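Side-chain contacts in uncharacterized protein (Bacillus subtilis, PDB 5DQV), which probably acts as a metal-dependent nucleotide pyrophosphohydrolase of the HD-domain family: residues S160-F165 with Q194-L199; Q15-V20 with R38-A43. All coordinates share one frame; numbering follows the deposited sequence.

Contact 1: S160-F165 with Q194-L199; sequences SAYAHF and QYIRQL
The hydroxyl of Tyr162 is hydrogen-bonded to Asp207 of the C-terminal tail, and the same OH lies 3.8 Å from CG2 of Ile196 on helix 179-202. Across the two segments the contact is apolar. The Tyr162 ring leaves helix 161-169 with CG anti to the backbone N (chi1 -169°), which brings its hydroxyl end close to Ile196. CD1 of Leu199 rests against the ring, 3.8 Å from Tyr162 CD1 and 4.0 Å from Tyr162 CE1. The Tyr162 and Leu199 side chains lie alongside one another and point opposite ways. Ile196 uses two branches. Its CG2 meets the hydroxyl end of Tyr162, while its CD1 comes within 4.2 Å of Phe165 CB. Tyr162 and Phe165 thus share Ile196 from one helix face. The short segments run at 137° to each other with their axes 12.0 Å apart, so side chains rather than backbones make the contact. At the start of helix 161-169, Ser160 is the N-cap: Ala163 N donates to its OG at 3.1 Å, with a nearly straight angle of 163°. On the far helix, Tyr195 OH is hydrogen-bonded to Ala137 O of the second subunit, and Leu199 packs on Ala137 of that subunit. All four touching residues are buried. With no hydrogen bond between the segments, the pairing rests on the van der Waals contacts of Tyr162 and Phe165 with Ile196 and Leu199, and the Tyr162 hydroxyl is satisfied by Asp207, outside the two segments.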
ATOM      1  N   SER A 160       1.342  12.354   0.910  1.00 35.69           N
ATOM      2  CA  SER A 160       0.505  11.163   0.757  1.00 32.41           C
ATOM      3  C   SER A 160       0.934  10.310  -0.431  1.00 30.01           C
ATOM      4  O   SER A 160       1.620  10.760  -1.339  1.00 29.32           O
ATOM      5  CB  SER A 160      -0.981  11.579   0.628  1.00 32.52           C
ATOM      6  OG  SER A 160      -1.298  12.072  -0.695  1.00 30.19           O
ATOM      7  N   ALA A 161       0.560   9.040  -0.389  1.00 28.24           N
ATOM      8  CA  ALA A 161       0.884   8.121  -1.454  1.00 26.30           C
ATOM      9  C   ALA A 161       0.261   8.620  -2.746  1.00 23.68           C
ATOM     10  O   ALA A 161       0.905   8.613  -3.807  1.00 21.59           O
ATOM     11  CB  ALA A 161       0.363   6.688  -1.110  1.00 27.25           C
ATOM     12  N   TYR A 162      -0.987   9.085  -2.650  1.00 23.90           N
ATOM     13  CA  TYR A 162      -1.753   9.531  -3.826  1.00 23.77           C
ATOM     14  C   TYR A 162      -1.008  10.688  -4.476  1.00 25.12           C
ATOM     15  O   TYR A 162      -0.784  10.700  -5.684  1.00 25.19           O
ATOM     16  CB  TYR A 162      -3.155   9.974  -3.443  1.00 24.50           C
ATOM     17  CG  TYR A 162      -4.079  10.196  -4.645  1.00 25.23           C
ATOM     18  CD1 TYR A 162      -4.557   9.131  -5.383  1.00 26.12           C
ATOM     19  CD2 TYR A 162      -4.468  11.476  -5.027  1.00 29.75           C
ATOM     20  CE1 TYR A 162      -5.447   9.305  -6.453  1.00 26.10           C
ATOM     21  CE2 TYR A 162      -5.305  11.674  -6.125  1.00 30.73           C
ATOM     22  CZ  TYR A 162      -5.819  10.579  -6.823  1.00 28.53           C
ATOM     23  OH  TYR A 162      -6.655  10.783  -7.922  1.00 28.95           O
ATOM     24  N   ALA A 163      -0.562  11.634  -3.663  1.00 27.39           N
ATOM     25  CA  ALA A 163       0.219  12.749  -4.188  1.00 28.86           C
ATOM     26  C   ALA A 163       1.489  12.261  -4.880  1.00 29.52           C
ATOM     27  O   ALA A 163       1.913  12.820  -5.922  1.00 28.68           O
ATOM     28  CB  ALA A 163       0.551  13.778  -3.056  1.00 31.09           C
ATOM     29  N   HIS A 164       2.098  11.217  -4.309  1.00 29.24           N
ATOM     30  CA  HIS A 164       3.341  10.687  -4.833  1.00 29.25           C
ATOM     31  C   HIS A 164       3.166  10.066  -6.237  1.00 26.72           C
ATOM     32  O   HIS A 164       4.081  10.130  -7.032  1.00 25.96           O
ATOM     33  CB  HIS A 164       3.918   9.680  -3.847  1.00 30.56           C
ATOM     34  CG  HIS A 164       5.246   9.119  -4.232  1.00 32.68           C
ATOM     35  ND1 HIS A 164       6.395   9.884  -4.280  1.00 37.98           N
ATOM     36  CD2 HIS A 164       5.635   7.843  -4.470  1.00 34.83           C
ATOM     37  CE1 HIS A 164       7.422   9.110  -4.599  1.00 37.73           C
ATOM     38  NE2 HIS A 164       6.987   7.870  -4.720  1.00 34.77           N
ATOM     39  N   PHE A 165       2.017   9.454  -6.523  1.00 25.44           N
ATOM     40  CA  PHE A 165       1.686   9.005  -7.861  1.00 24.89           C
ATOM     41  C   PHE A 165       1.783  10.147  -8.873  1.00 26.28           C
ATOM     42  O   PHE A 165       2.428   9.985  -9.911  1.00 24.52           O
ATOM     43  CB  PHE A 165       0.278   8.405  -7.952  1.00 25.38           C
ATOM     44  CG  PHE A 165       0.126   7.063  -7.233  1.00 28.02           C
ATOM     45  CD1 PHE A 165       0.874   5.992  -7.592  1.00 33.18           C
ATOM     46  CD2 PHE A 165      -0.738   6.911  -6.172  1.00 33.85           C
ATOM     47  CE1 PHE A 165       0.758   4.751  -6.873  1.00 34.65           C
ATOM     48  CE2 PHE A 165      -0.845   5.691  -5.467  1.00 35.19           C
ATOM     49  CZ  PHE A 165      -0.112   4.637  -5.820  1.00 31.23           C
ATOM     50  N   GLN A 194      -5.212   2.897 -14.389  1.00 22.69           N
ATOM     51  CA  GLN A 194      -6.462   2.229 -14.021  1.00 24.56           C
ATOM     52  C   GLN A 194      -6.728   2.205 -12.514  1.00 23.02           C
ATOM     53  O   GLN A 194      -7.883   2.391 -12.069  1.00 24.26           O
ATOM     54  CB  GLN A 194      -6.545   0.848 -14.697  1.00 26.04           C
ATOM     55  CG  GLN A 194      -6.625   0.972 -16.234  1.00 31.01           C
ATOM     56  CD  GLN A 194      -7.822   1.879 -16.735  1.00 39.25           C
ATOM     57  OE1 GLN A 194      -8.980   1.673 -16.345  1.00 39.19           O
ATOM     58  NE2 GLN A 194      -7.500   2.916 -17.569  1.00 42.79           N
ATOM     59  N   TYR A 195      -5.663   2.039 -11.729  1.00 22.46           N
ATOM     60  CA  TYR A 195      -5.738   1.992 -10.256  1.00 22.30           C
ATOM     61  C   TYR A 195      -6.190   3.362  -9.710  1.00 21.70           C
ATOM     62  O   TYR A 195      -7.116   3.466  -8.904  1.00 21.95           O
ATOM     63  CB  TYR A 195      -4.395   1.551  -9.650  1.00 22.01           C
ATOM     64  CG  TYR A 195      -4.508   1.467  -8.162  1.00 24.45           C
ATOM     65  CD1 TYR A 195      -4.327   2.604  -7.399  1.00 27.17           C
ATOM     66  CD2 TYR A 195      -4.893   0.307  -7.530  1.00 26.16           C
ATOM     67  CE1 TYR A 195      -4.471   2.569  -6.040  1.00 25.99           C
ATOM     68  CE2 TYR A 195      -5.062   0.271  -6.156  1.00 29.20           C
ATOM     69  CZ  TYR A 195      -4.847   1.446  -5.435  1.00 27.34           C
ATOM     70  OH  TYR A 195      -4.999   1.524  -4.067  1.00 30.08           O
ATOM     71  N   ILE A 196      -5.584   4.421 -10.226  1.00 21.29           N
ATOM     72  CA  ILE A 196      -5.996   5.776  -9.910  1.00 21.45           C
ATOM     73  C   ILE A 196      -7.465   6.035 -10.253  1.00 22.47           C
ATOM     74  O   ILE A 196      -8.207   6.635  -9.461  1.00 20.95           O
ATOM     75  CB  ILE A 196      -5.078   6.804 -10.601  1.00 21.55           C
ATOM     76  CG1 ILE A 196      -3.700   6.766  -9.946  1.00 25.21           C
ATOM     77  CG2 ILE A 196      -5.674   8.217 -10.560  1.00 22.50           C
ATOM     78  CD1 ILE A 196      -2.631   7.399 -10.836  1.00 28.51           C
ATOM     79  N   ARG A 197      -7.874   5.605 -11.438  1.00 23.35           N
ATOM     80  CA  ARG A 197      -9.251   5.774 -11.853  1.00 24.07           C
ATOM     81  C   ARG A 197     -10.185   5.098 -10.848  1.00 23.62           C
ATOM     82  O   ARG A 197     -11.252   5.660 -10.435  1.00 22.45           O
ATOM     83  CB  ARG A 197      -9.387   5.124 -13.230  1.00 25.92           C
ATOM     84  CG  ARG A 197     -10.776   5.171 -13.776  1.00 28.47           C
ATOM     85  CD  ARG A 197     -10.784   4.594 -15.143  1.00 31.58           C
ATOM     86  NE  ARG A 197     -12.141   4.510 -15.646  1.00 39.42           N
ATOM     87  CZ  ARG A 197     -12.607   3.562 -16.458  1.00 43.10           C
ATOM     88  NH1 ARG A 197     -11.832   2.565 -16.902  1.00 43.83           N
ATOM     89  NH2 ARG A 197     -13.858   3.639 -16.853  1.00 47.12           N
ATOM     90  N   GLN A 198      -9.790   3.879 -10.451  1.00 23.02           N
ATOM     91  CA  GLN A 198     -10.583   3.130  -9.466  1.00 24.32           C
ATOM     92  C   GLN A 198     -10.673   3.878  -8.121  1.00 23.94           C
ATOM     93  O   GLN A 198     -11.782   3.979  -7.531  1.00 25.68           O
ATOM     94  CB  GLN A 198     -10.079   1.676  -9.339  1.00 24.89           C
ATOM     95  CG  GLN A 198     -11.103   0.754  -8.682  1.00 31.56           C
ATOM     96  CD  GLN A 198     -12.292   0.490  -9.552  1.00 32.58           C
ATOM     97  OE1 GLN A 198     -12.170   0.288 -10.753  1.00 36.31           O
ATOM     98  NE2 GLN A 198     -13.473   0.582  -8.961  1.00 40.66           N
ATOM     99  N   LEU A 199      -9.565   4.478  -7.653  1.00 23.09           N
ATOM    100  CA  LEU A 199      -9.595   5.290  -6.416  1.00 23.96           C
ATOM    101  C   LEU A 199     -10.505   6.495  -6.596  1.00 24.50           C
ATOM    102  O   LEU A 199     -11.284   6.837  -5.683  1.00 25.67           O
ATOM    103  CB  LEU A 199      -8.207   5.791  -5.965  1.00 23.60           C
ATOM    104  CG  LEU A 199      -7.247   4.866  -5.255  1.00 24.74           C
ATOM    105  CD1 LEU A 199      -5.970   5.614  -4.935  1.00 21.39           C
ATOM    106  CD2 LEU A 199      -7.918   4.292  -3.989  1.00 21.53           C
TER

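Contact 2: Q15-V20 with R38-A43; sequences QIRTWV and RVADLA
Arg17 and Ala40 join two helices of an all-helical HD-domain protein, helix 8-24 and helix 33-50. The backbones stay well apart, with the nearest CA atoms, those of Arg17 and Ala40, separated by 9.8 Å. Arg17 spans the gap. With chi2 at 178° and chi3 at -172° the chain is stretched from CG to NE, and its length brings NH2 to Ala40. The closer-packed part is small: Ala40, which is buried, points its CB toward Arg17 and comes 3.9 Å from NH2. That nitrogen also forms a salt bridge with Glu58 of helix 54-63, so a third helix helps to hold the group. Nearby, Val39 packs on Asp130, one of the nickel ligands along with His35, His64 and Asp65. The metal lies about 10 Å from the Ala40 side chain.

The outer side is looser. Asp41 is exposed, and its OD1 stands 4.3 Å from Arg17 NH2, too far for a salt bridge. The two charges probably still attract each other. A water makes the connection instead, using a different nitrogen of the guanidinium: it accepts from Arg17 NH1 at 2.6 Å and donates to Asp41 OD1 at 2.8 Å.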
ATOM      1  N   GLN A  15      27.487 -16.033  -5.434  1.00 26.56           N
ATOM      2  CA  GLN A  15      28.227 -15.508  -4.294  1.00 25.45           C
ATOM      3  C   GLN A  15      27.776 -14.147  -3.879  1.00 22.70           C
ATOM      4  O   GLN A  15      27.520 -13.869  -2.697  1.00 20.72           O
ATOM      5  CB  GLN A  15      29.722 -15.461  -4.619  1.00 27.05           C
ATOM      6  CG  GLN A  15      30.588 -15.133  -3.424  1.00 29.27           C
ATOM      7  CD  GLN A  15      31.418 -16.325  -2.942  1.00 31.15           C
ATOM      8  OE1 GLN A  15      32.061 -16.976  -3.729  1.00 33.17           O
ATOM      9  NE2 GLN A  15      31.404 -16.579  -1.665  1.00 30.73           N
ATOM     10  N   ILE A  16      27.605 -13.289  -4.879  1.00 22.31           N
ATOM     11  CA  ILE A  16      27.170 -11.912  -4.635  1.00 20.88           C
ATOM     12  C   ILE A  16      25.754 -11.927  -4.089  1.00 21.09           C
ATOM     13  O   ILE A  16      25.476 -11.211  -3.142  1.00 20.47           O
ATOM     14  CB  ILE A  16      27.285 -11.052  -5.881  1.00 22.04           C
ATOM     15  CG1 ILE A  16      28.755 -10.915  -6.257  1.00 22.04           C
ATOM     16  CG2 ILE A  16      26.635  -9.613  -5.661  1.00 20.66           C
ATOM     17  CD1 ILE A  16      29.000 -10.448  -7.716  1.00 24.11           C
ATOM     18  N   ARG A  17      24.898 -12.796  -4.640  1.00 22.40           N
ATOM     19  CA  ARG A  17      23.521 -12.903  -4.171  1.00 23.25           C
ATOM     20  C   ARG A  17      23.446 -13.221  -2.682  1.00 21.51           C
ATOM     21  O   ARG A  17      22.629 -12.652  -1.962  1.00 21.44           O
ATOM     22  CB  ARG A  17      22.733 -13.985  -4.938  1.00 26.18           C
ATOM     23  CG  ARG A  17      22.157 -13.576  -6.214  1.00 27.39           C
ATOM     24  CD  ARG A  17      21.434 -14.710  -6.941  1.00 31.27           C
ATOM     25  NE  ARG A  17      21.118 -14.149  -8.233  1.00 34.78           N
ATOM     26  CZ  ARG A  17      20.055 -13.363  -8.488  1.00 38.12           C
ATOM     27  NH1 ARG A  17      19.129 -13.127  -7.569  1.00 36.97           N
ATOM     28  NH2 ARG A  17      19.894 -12.849  -9.692  1.00 39.92           N
ATOM     29  N   THR A  18      24.257 -14.173  -2.225  1.00 22.46           N
ATOM     30  CA  THR A  18      24.161 -14.633  -0.829  1.00 22.23           C
ATOM     31  C   THR A  18      24.687 -13.486   0.077  1.00 20.51           C
ATOM     32  O   THR A  18      24.159 -13.239   1.135  1.00 20.95           O
ATOM     33  CB  THR A  18      24.999 -15.897  -0.613  1.00 25.43           C
ATOM     34  OG1 THR A  18      24.557 -16.935  -1.497  1.00 25.82           O
ATOM     35  CG2 THR A  18      24.966 -16.386   0.870  1.00 25.30           C
ATOM     36  N   TRP A  19      25.761 -12.828  -0.358  1.00 18.67           N
ATOM     37  CA  TRP A  19      26.330 -11.683   0.359  1.00 19.20           C
ATOM     38  C   TRP A  19      25.308 -10.568   0.566  1.00 18.75           C
ATOM     39  O   TRP A  19      25.076 -10.126   1.693  1.00 19.90           O
ATOM     40  CB  TRP A  19      27.620 -11.172  -0.318  1.00 16.97           C
ATOM     41  CG  TRP A  19      28.093  -9.851   0.110  1.00 19.75           C
ATOM     42  CD1 TRP A  19      28.314  -9.431   1.386  1.00 19.55           C
ATOM     43  CD2 TRP A  19      28.396  -8.741  -0.743  1.00 20.05           C
ATOM     44  NE1 TRP A  19      28.777  -8.103   1.389  1.00 22.25           N
ATOM     45  CE2 TRP A  19      28.817  -7.662   0.096  1.00 19.92           C
ATOM     46  CE3 TRP A  19      28.345  -8.543  -2.138  1.00 18.87           C
ATOM     47  CZ2 TRP A  19      29.189  -6.435  -0.409  1.00 21.90           C
ATOM     48  CZ3 TRP A  19      28.716  -7.337  -2.627  1.00 19.05           C
ATOM     49  CH2 TRP A  19      29.145  -6.282  -1.764  1.00 21.34           C
ATOM     50  N   VAL A  20      24.700 -10.121  -0.523  1.00 19.48           N
ATOM     51  CA  VAL A  20      23.758  -9.020  -0.492  1.00 19.50           C
ATOM     52  C   VAL A  20      22.568  -9.361   0.401  1.00 21.63           C
ATOM     53  O   VAL A  20      22.143  -8.536   1.232  1.00 21.53           O
ATOM     54  CB  VAL A  20      23.278  -8.672  -1.922  1.00 20.65           C
ATOM     55  CG1 VAL A  20      22.054  -7.778  -1.900  1.00 22.42           C
ATOM     56  CG2 VAL A  20      24.451  -8.053  -2.742  1.00 18.88           C
ATOM     57  N   ARG A  38      13.911  -8.726  -7.454  1.00 24.84           N
ATOM     58  CA  ARG A  38      13.039  -8.386  -8.574  1.00 23.88           C
ATOM     59  C   ARG A  38      13.800  -7.539  -9.593  1.00 22.26           C
ATOM     60  O   ARG A  38      13.677  -7.728 -10.821  1.00 21.03           O
ATOM     61  CB  ARG A  38      11.758  -7.634  -8.107  1.00 25.37           C
ATOM     62  CG  ARG A  38      10.792  -8.446  -7.279  1.00 26.80           C
ATOM     63  CD  ARG A  38       9.466  -7.732  -7.024  1.00 26.42           C
ATOM     64  NE  ARG A  38       9.660  -6.420  -6.410  1.00 23.07           N
ATOM     65  CZ  ARG A  38       9.653  -6.138  -5.126  1.00 25.93           C
ATOM     66  NH1 ARG A  38       9.549  -7.075  -4.214  1.00 32.77           N
ATOM     67  NH2 ARG A  38       9.857  -4.900  -4.741  1.00 29.89           N
ATOM     68  N   VAL A  39      14.543  -6.557  -9.099  1.00 20.76           N
ATOM     69  CA  VAL A  39      15.302  -5.684  -9.986  1.00 19.18           C
ATOM     70  C   VAL A  39      16.369  -6.431 -10.770  1.00 19.59           C
ATOM     71  O   VAL A  39      16.485  -6.213 -11.968  1.00 19.22           O
ATOM     72  CB  VAL A  39      15.859  -4.474  -9.267  1.00 17.66           C
ATOM     73  CG1 VAL A  39      16.848  -3.706 -10.182  1.00 16.57           C
ATOM     74  CG2 VAL A  39      14.752  -3.657  -8.753  1.00 19.80           C
ATOM     75  N   ALA A  40      17.082  -7.383 -10.124  1.00 20.09           N
ATOM     76  CA  ALA A  40      18.039  -8.195 -10.817  1.00 20.16           C
ATOM     77  C   ALA A  40      17.400  -9.058 -11.924  1.00 21.44           C
ATOM     78  O   ALA A  40      17.904  -9.054 -13.062  1.00 20.79           O
ATOM     79  CB  ALA A  40      18.837  -9.057  -9.855  1.00 20.91           C
ATOM     80  N   ASP A  41      16.248  -9.666 -11.661  1.00 21.67           N
ATOM     81  CA  ASP A  41      15.570 -10.465 -12.703  1.00 25.00           C
ATOM     82  C   ASP A  41      15.122  -9.585 -13.878  1.00 24.38           C
ATOM     83  O   ASP A  41      15.294  -9.909 -15.052  1.00 24.10           O
ATOM     84  CB  ASP A  41      14.320 -11.197 -12.143  1.00 26.39           C
ATOM     85  CG  ASP A  41      14.669 -12.295 -11.226  1.00 31.49           C
ATOM     86  OD1 ASP A  41      15.870 -12.631 -11.121  1.00 32.76           O
ATOM     87  OD2 ASP A  41      13.743 -12.804 -10.574  1.00 35.34           O
ATOM     88  N   LEU A  42      14.556  -8.442 -13.554  1.00 24.73           N
ATOM     89  CA  LEU A  42      14.101  -7.496 -14.589  1.00 25.13           C
ATOM     90  C   LEU A  42      15.290  -6.974 -15.398  1.00 23.37           C
ATOM     91  O   LEU A  42      15.240  -6.888 -16.609  1.00 21.41           O
ATOM     92  CB  LEU A  42      13.375  -6.322 -13.910  1.00 25.65           C
ATOM     93  CG  LEU A  42      12.001  -5.779 -14.266  1.00 31.74           C
ATOM     94  CD1 LEU A  42      11.088  -6.720 -15.111  1.00 34.26           C
ATOM     95  CD2 LEU A  42      11.353  -5.356 -12.913  1.00 31.21           C
ATOM     96  N   ALA A  43      16.355  -6.599 -14.699  1.00 21.62           N
ATOM     97  CA  ALA A  43      17.532  -6.097 -15.365  1.00 21.47           C
ATOM     98  C   ALA A  43      18.168  -7.117 -16.335  1.00 21.53           C
ATOM     99  O   ALA A  43      18.599  -6.754 -17.442  1.00 20.47           O
ATOM    100  CB  ALA A  43      18.541  -5.558 -14.340  1.00 19.19           C
TER
HETATM  101  O   HOH W   1      16.888 -12.295  -8.546  1.00 36.76           O

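The two contacts follow each other along the chain, contact 2 first, and share no helix. Their centres are 30 Å apart, on opposite sides of the centre of the chain, and their nearest atoms are about 13 Å apart. Contact 2 joins helices 8-24 and 33-50 near the nickel site. Contact 1 joins helices 161-169 and 179-202, against the second subunit. The dimer brings the two regions together. Tyr155 packs on Tyr162 within its own chain, while Arg38 of contact 2 is hydrogen-bonded to Tyr155 of the second subunit. Arg38 also packs on Ile203 of that subunit, just past helix 179-202. The metal-binding and C-terminal parts of different subunits therefore meet.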